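Long-range contacts in aminotransferase (Psychrobacter arcticus 273-4, PDB 3IF2), which probably acts as a pyridoxal 5'-phosphate-dependent aminotransferase, perhaps moving amino groups between valine and pyruvate: residues Leu279-Thr284 / Thr309-Ile315; Leu51-Thr55 / Pro318-Arg324. The contacts are given in a common frame with arbitrary orientation. Residues are numbered along the deposited sequence.

Interaction 1: Leu279-Thr284 / Thr309-Ile315; sequences LPGMRT and TRFGAAI. With PLP (pyridoxal-5'-phosphate), chain C.
In the class I/II aminotransferase fold, the loop that brings an arginine to the cofactor phosphate packs here on the start of helix 311-321. Leu279-Thr284 links two strands of the large-domain sheet: a 3-10 turn spans Pro280-Met282, with Met282 N bonded to Leu279 O (3.2 Å), and then Arg283 takes positive phi (57/66); its CB points sideways, and the m, m, p side chain carries the guanidinium off from the helix to the phosphate. Thr309 is extended and Arg310 is the N-cap. The backbones come nearest at Met282 and Gly312, whose CA atoms are 5.1 Å apart.

Apolar side chains meet on one flank. Met282, a selenomethionine with chi1 and chi2 both m, puts CE 3.5 Å from Phe311 CD2, at the ring edge, and 4.1 Å from Ile315 CD1; Leu279 CD1 meets Ile315 CG2 at 3.9 Å. Phe311 also meets Phe311 of the second subunit, their rings nearly parallel.

Close backbone packing adds tight methyl-to-carbonyl contacts: Thr309 CG2 lies 3.1 Å from Met282 O and 3.0 Å from Arg283 O. A side chain on Gly312 would run into Thr284 OG1, which sits 3.5 Å from Gly312 CA.

No direct hydrogen bond joins the segments; water 1 does it instead. It lies 2.8 Å from Thr284 OG1, donates weakly to Thr309 O (2.9 Å) and accepts from Ala313 N (3.2 Å).

At the cofactor, Arg283 NE donates to Pro280 O (2.8 Å), which steadies the guanidinium; Tyr79 of the second subunit bonds the same PLP. Arg283 NH1 reaches PLP O1P at 3.2 Å, and Arg283 NH2 reaches PLP O3P at a very short 2.4 Å.

Interaction 2: Leu51-Thr55 / Pro318-Arg324; sequences LFLET and PLVANDR
Leu51-Thr55 is regular helix, and its side faces the last turn of another helix, Pro318-Ala321, and the corner that follows. The CA atoms come nearest at Thr55-Pro318 (8.1 Å) and Leu51-Arg324 (9.2 Å). One direct polar link crosses: Arg324 NH1 to Glu54 OE2, 3.1 Å, a salt bridge whose hydrogen bond is weak. Arg324 NH2 is also taken, by a glycerol probably from the crystallisation liquor. Thr55 OG1 (chi1 m) turns back on its own helix to Leu51 O at 2.9 Å, a carbonyl that also accepts from Thr55 N (3.0 Å).

The corner joins helix 311-321 to helix 324-351, whose length and place match the long interdomain helix of fold type I aminotransferases. Asn322 N bonds to Pro318 O (3.2 Å), and Asn322 OD1 accepts from Arg324 N (2.9 Å) in an Asx turn. Asp323, at positive phi, is the N-cap by position; its OD1 is instead satisfied by Arg98 and His99.

Between these polar groups, Leu319 (m, t) fills the gap, with CD2 3.8 Å from Leu51 CD1 and 3.5 Å from Thr55 OG1, and CD1 4.0 Å from Phe52 CE1 at the ring edge. Leu51 CD1 lies over one face of the Arg324 guanidinium, 3.5 Å from Arg324 CZ.

Both contacts use helix 311-321: interaction 1 its first turn, interaction 2 its last turn and the corner beyond. Their centres lie 13 Å apart and they touch directly, because helix 46-60 reaches both: Phe52 CE2 packs 3.5 Å from Leu279 CD2, and Thr55 CG2 comes 3.4 Å from Ile315 O. Interaction 1 is wholly buried at the subunit interface, and its polar chemistry is an internal water and the arginine grip on phosphate. Interaction 2 lies farther from the chain's centre and is only partly buried, so its leucine packing is edged by an ion pair involving the exposed Glu54. Along the chain, 279-315 is nested within the much longer loop that interaction 2 closes.

Interaction 1: Leu279-Thr284 / Thr309-Ile315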
loop_
_atom_site.group_PDB
_atom_site.type_symbol
_atom_site.label_atom_id
_atom_site.label_comp_id
_atom_site.label_asym_id
_atom_site.label_seq_id
_atom_site.Cartn_x
_atom_site.Cartn_y
_atom_site.Cartn_z
ATOM N N LEU A 279 -12.565 -4.811 9.708
ATOM C CA LEU A 279 -11.075 -4.801 9.774
ATOM C C LEU A 279 -10.412 -3.756 8.851
ATOM O O LEU A 279 -9.404 -4.065 8.183
ATOM C CB LEU A 279 -10.528 -6.199 9.455
ATOM C CG LEU A 279 -11.008 -7.381 10.304
ATOM C CD1 LEU A 279 -10.586 -8.716 9.671
ATOM C CD2 LEU A 279 -10.513 -7.248 11.748
ATOM N N PRO A 280 -10.931 -2.498 8.845
ATOM C CA PRO A 280 -10.374 -1.501 7.942
ATOM C C PRO A 280 -8.937 -1.125 8.254
ATOM O O PRO A 280 -8.203 -0.761 7.333
ATOM C CB PRO A 280 -11.297 -0.304 8.144
ATOM C CG PRO A 280 -11.677 -0.397 9.560
ATOM C CD PRO A 280 -11.898 -1.863 9.766
ATOM N N GLY A 281 -8.540 -1.238 9.521
ATOM C CA GLY A 281 -7.190 -0.918 9.952
ATOM C C GLY A 281 -6.121 -1.830 9.393
ATOM O O GLY A 281 -4.958 -1.443 9.328
HETATM N N MSE A 282 -6.534 -3.032 8.987
HETATM C CA MSE A 282 -5.654 -4.033 8.385
HETATM C C MSE A 282 -5.359 -3.827 6.896
HETATM O O MSE A 282 -4.389 -4.408 6.407
HETATM C CB MSE A 282 -6.263 -5.419 8.546
HETATM C CG MSE A 282 -6.567 -5.860 9.971
HETATM SE SE MSE A 282 -5.010 -5.887 11.108
HETATM C CE MSE A 282 -5.633 -7.472 12.055
ATOM N N ARG A 283 -6.197 -3.074 6.171
ATOM C CA ARG A 283 -5.987 -2.759 4.757
ATOM C C ARG A 283 -5.864 -3.985 3.869
ATOM O O ARG A 283 -4.804 -4.224 3.304
ATOM C CB ARG A 283 -4.753 -1.830 4.562
ATOM C CG ARG A 283 -4.597 -0.622 5.505
ATOM C CD ARG A 283 -5.468 0.597 5.194
ATOM N NE ARG A 283 -6.826 0.204 5.034
ATOM C CZ ARG A 283 -7.583 0.271 3.940
ATOM N NH1 ARG A 283 -7.258 0.920 2.807
ATOM N NH2 ARG A 283 -8.773 -0.284 4.061
ATOM N N THR A 284 -6.952 -4.749 3.735
ATOM C CA THR A 284 -6.975 -5.950 2.862
ATOM C C THR A 284 -8.066 -5.853 1.805
ATOM O O THR A 284 -9.259 -5.856 2.145
ATOM C CB THR A 284 -7.208 -7.243 3.656
ATOM O OG1 THR A 284 -6.322 -7.261 4.774
ATOM C CG2 THR A 284 -6.983 -8.475 2.762
ATOM N N THR A 309 0.008 -6.374 2.495
ATOM C CA THR A 309 -0.130 -6.641 3.926
ATOM C C THR A 309 -0.738 -8.012 4.152
ATOM O O THR A 309 -1.431 -8.527 3.271
ATOM C CB THR A 309 -0.952 -5.525 4.584
ATOM O OG1 THR A 309 -0.668 -5.525 5.967
ATOM C CG2 THR A 309 -2.417 -5.680 4.336
ATOM N N ARG A 310 -0.446 -8.641 5.285
ATOM C CA ARG A 310 -1.019 -9.977 5.521
ATOM C C ARG A 310 -1.738 -10.248 6.826
ATOM O O ARG A 310 -2.339 -11.316 6.952
ATOM C CB ARG A 310 0.006 -11.062 5.194
ATOM C CG ARG A 310 1.229 -11.097 6.031
ATOM C CD ARG A 310 2.303 -12.002 5.412
ATOM N NE ARG A 310 1.858 -13.386 5.246
ATOM C CZ ARG A 310 2.635 -14.450 5.008
ATOM N NH1 ARG A 310 3.962 -14.367 4.969
ATOM N NH2 ARG A 310 2.055 -15.643 4.854
ATOM N N PHE A 311 -1.803 -9.289 7.737
ATOM C CA PHE A 311 -2.421 -9.603 8.990
ATOM C C PHE A 311 -3.936 -9.712 8.927
ATOM O O PHE A 311 -4.538 -10.479 9.710
ATOM C CB PHE A 311 -1.911 -8.764 10.176
ATOM C CG PHE A 311 -1.829 -9.592 11.406
ATOM C CD1 PHE A 311 -0.706 -10.422 11.613
ATOM C CD2 PHE A 311 -2.920 -9.711 12.253
ATOM C CE1 PHE A 311 -0.645 -11.300 12.708
ATOM C CE2 PHE A 311 -2.880 -10.579 13.367
ATOM C CZ PHE A 311 -1.746 -11.383 13.588
ATOM N N GLY A 312 -4.545 -8.965 8.003
ATOM C CA GLY A 312 -5.965 -9.083 7.738
ATOM C C GLY A 312 -6.255 -10.491 7.228
ATOM O O GLY A 312 -7.191 -11.156 7.707
ATOM N N ALA A 313 -5.432 -10.939 6.279
ATOM C CA ALA A 313 -5.461 -12.306 5.745
ATOM C C ALA A 313 -5.350 -13.348 6.865
ATOM O O ALA A 313 -6.080 -14.320 6.876
ATOM C CB ALA A 313 -4.312 -12.511 4.727
ATOM N N ALA A 314 -4.436 -13.120 7.802
ATOM C CA ALA A 314 -4.198 -14.048 8.908
ATOM C C ALA A 314 -5.456 -14.238 9.758
ATOM O O ALA A 314 -5.809 -15.373 10.065
ATOM C CB ALA A 314 -3.012 -13.607 9.745
ATOM N N ILE A 315 -6.144 -13.147 10.097
ATOM C CA ILE A 315 -7.395 -13.240 10.866
ATOM C C ILE A 315 -8.490 -13.929 10.056
ATOM O O ILE A 315 -9.149 -14.839 10.570
ATOM C CB ILE A 315 -7.959 -11.847 11.371
ATOM C CG1 ILE A 315 -7.428 -11.457 12.741
ATOM C CG2 ILE A 315 -9.475 -11.915 11.628
ATOM C CD1 ILE A 315 -6.021 -11.449 12.838
HETATM N N1 PLP C . -15.606 0.819 -2.090
HETATM C C2 PLP C . -16.590 1.591 -1.512
HETATM C C2A PLP C . -17.928 1.626 -2.180
HETATM C C3 PLP C . -16.318 2.300 -0.319
HETATM O O3 PLP C . -17.267 3.076 0.291
HETATM C C4 PLP C . -15.028 2.235 0.259
HETATM C C4A PLP C . -14.713 3.227 1.374
HETATM O O4A PLP C . -14.176 2.868 2.429
HETATM C C5 PLP C . -14.022 1.427 -0.369
HETATM C C6 PLP C . -14.353 0.731 -1.546
HETATM C C5A PLP C . -12.575 1.317 0.151
HETATM O O4P PLP C . -12.391 0.308 1.122
HETATM P P PLP C . -10.919 -0.170 1.545
HETATM O O1P PLP C . -9.706 0.438 0.881
HETATM O O2P PLP C . -10.978 -1.621 1.208
HETATM O O3P PLP C . -10.836 0.090 2.997
HETATM O O HOH W 1 -3.845 -8.541 4.959
#

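Interaction 2: Leu51-Thr55 / Pro318-Arg324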
loop_
_atom_site.group_PDB
_atom_site.type_symbol
_atom_site.label_atom_id
_atom_site.label_comp_id
_atom_site.label_asym_id
_atom_site.label_seq_id
_atom_site.Cartn_x
_atom_site.Cartn_y
_atom_site.Cartn_z
ATOM N N LEU A 51 -15.619 -12.276 18.126
ATOM C CA LEU A 51 -15.117 -13.319 17.215
ATOM C C LEU A 51 -13.682 -13.019 16.741
ATOM O O LEU A 51 -12.838 -13.921 16.681
ATOM C CB LEU A 51 -16.038 -13.519 16.016
ATOM C CG LEU A 51 -15.615 -14.517 14.911
ATOM C CD1 LEU A 51 -15.181 -15.896 15.453
ATOM C CD2 LEU A 51 -16.751 -14.645 13.909
ATOM N N PHE A 52 -13.437 -11.755 16.396
ATOM C CA PHE A 52 -12.116 -11.307 16.021
ATOM C C PHE A 52 -11.096 -11.506 17.141
ATOM O O PHE A 52 -10.002 -12.002 16.865
ATOM C CB PHE A 52 -12.103 -9.834 15.543
ATOM C CG PHE A 52 -12.794 -9.582 14.195
ATOM C CD1 PHE A 52 -12.927 -10.580 13.194
ATOM C CD2 PHE A 52 -13.200 -8.291 13.881
ATOM C CE1 PHE A 52 -13.542 -10.303 11.974
ATOM C CE2 PHE A 52 -13.801 -8.012 12.643
ATOM C CZ PHE A 52 -13.968 -9.028 11.690
ATOM N N LEU A 53 -11.451 -11.147 18.376
ATOM C CA LEU A 53 -10.530 -11.300 19.520
ATOM C C LEU A 53 -10.181 -12.756 19.765
ATOM O O LEU A 53 -9.024 -13.080 20.008
ATOM C CB LEU A 53 -11.098 -10.671 20.813
ATOM C CG LEU A 53 -10.154 -10.536 22.009
ATOM C CD1 LEU A 53 -8.762 -9.979 21.601
ATOM C CD2 LEU A 53 -10.804 -9.708 23.092
ATOM N N GLU A 54 -11.184 -13.626 19.667
ATOM C CA GLU A 54 -10.997 -15.084 19.781
ATOM C C GLU A 54 -10.028 -15.600 18.719
ATOM O O GLU A 54 -9.112 -16.358 19.031
ATOM C CB GLU A 54 -12.351 -15.805 19.676
ATOM C CG GLU A 54 -12.333 -17.326 19.464
ATOM C CD GLU A 54 -13.736 -17.844 19.247
ATOM O OE1 GLU A 54 -14.551 -17.732 20.190
ATOM O OE2 GLU A 54 -14.029 -18.337 18.135
ATOM N N THR A 55 -10.257 -15.201 17.477
ATOM C CA THR A 55 -9.390 -15.626 16.369
ATOM C C THR A 55 -7.935 -15.156 16.603
ATOM O O THR A 55 -7.014 -15.953 16.495
ATOM C CB THR A 55 -9.919 -15.145 15.007
ATOM O OG1 THR A 55 -11.297 -15.527 14.870
ATOM C CG2 THR A 55 -9.124 -15.749 13.891
ATOM N N PRO A 318 -9.040 -18.494 8.698
ATOM C CA PRO A 318 -9.860 -19.521 9.330
ATOM C C PRO A 318 -11.362 -19.252 9.279
ATOM O O PRO A 318 -12.124 -20.208 9.200
ATOM C CB PRO A 318 -9.343 -19.559 10.785
ATOM C CG PRO A 318 -8.686 -18.256 10.995
ATOM C CD PRO A 318 -8.072 -17.940 9.661
ATOM N N LEU A 319 -11.772 -17.986 9.313
ATOM C CA LEU A 319 -13.195 -17.615 9.238
ATOM C C LEU A 319 -13.772 -17.853 7.816
ATOM O O LEU A 319 -15.001 -17.997 7.664
ATOM C CB LEU A 319 -13.432 -16.160 9.706
ATOM C CG LEU A 319 -12.856 -15.721 11.071
ATOM C CD1 LEU A 319 -13.151 -14.260 11.364
ATOM C CD2 LEU A 319 -13.361 -16.574 12.208
ATOM N N VAL A 320 -12.906 -17.860 6.787
ATOM C CA VAL A 320 -13.306 -18.193 5.392
ATOM C C VAL A 320 -13.398 -19.726 5.283
ATOM O O VAL A 320 -14.410 -20.258 4.790
ATOM C CB VAL A 320 -12.308 -17.603 4.328
ATOM C CG1 VAL A 320 -12.553 -18.175 2.951
ATOM C CG2 VAL A 320 -12.382 -16.106 4.302
ATOM N N ALA A 321 -12.362 -20.421 5.775
ATOM C CA ALA A 321 -12.301 -21.899 5.786
ATOM C C ALA A 321 -13.540 -22.567 6.361
ATOM O O ALA A 321 -14.015 -23.564 5.799
ATOM C CB ALA A 321 -11.058 -22.408 6.526
ATOM N N ASN A 322 -14.083 -22.018 7.441
ATOM C CA ASN A 322 -15.263 -22.621 8.099
ATOM C C ASN A 322 -16.600 -21.866 7.885
ATOM O O ASN A 322 -17.561 -22.086 8.632
ATOM C CB ASN A 322 -14.954 -22.803 9.600
ATOM C CG ASN A 322 -14.903 -21.484 10.372
ATOM O OD1 ASN A 322 -15.243 -20.405 9.858
ATOM N ND2 ASN A 322 -14.498 -21.573 11.618
ATOM N N ASP A 323 -16.628 -20.958 6.905
ATOM C CA ASP A 323 -17.787 -20.096 6.601
ATOM C C ASP A 323 -18.276 -19.162 7.726
ATOM O O ASP A 323 -19.317 -18.524 7.554
ATOM C CB ASP A 323 -18.973 -20.903 6.013
ATOM C CG ASP A 323 -18.691 -21.470 4.617
ATOM O OD1 ASP A 323 -17.758 -21.010 3.918
ATOM O OD2 ASP A 323 -19.440 -22.391 4.196
ATOM N N ARG A 324 -17.535 -19.012 8.828
ATOM C CA ARG A 324 -17.976 -18.103 9.901
ATOM C C ARG A 324 -17.974 -16.649 9.451
ATOM O O ARG A 324 -18.713 -15.861 10.025
ATOM C CB ARG A 324 -17.204 -18.275 11.222
ATOM C CG ARG A 324 -17.539 -19.566 11.974
ATOM C CD ARG A 324 -16.885 -19.621 13.349
ATOM N NE ARG A 324 -17.625 -18.806 14.326
ATOM C CZ ARG A 324 -17.312 -18.660 15.625
ATOM N NH1 ARG A 324 -16.218 -19.240 16.163
ATOM N NH2 ARG A 324 -18.101 -17.895 16.400
#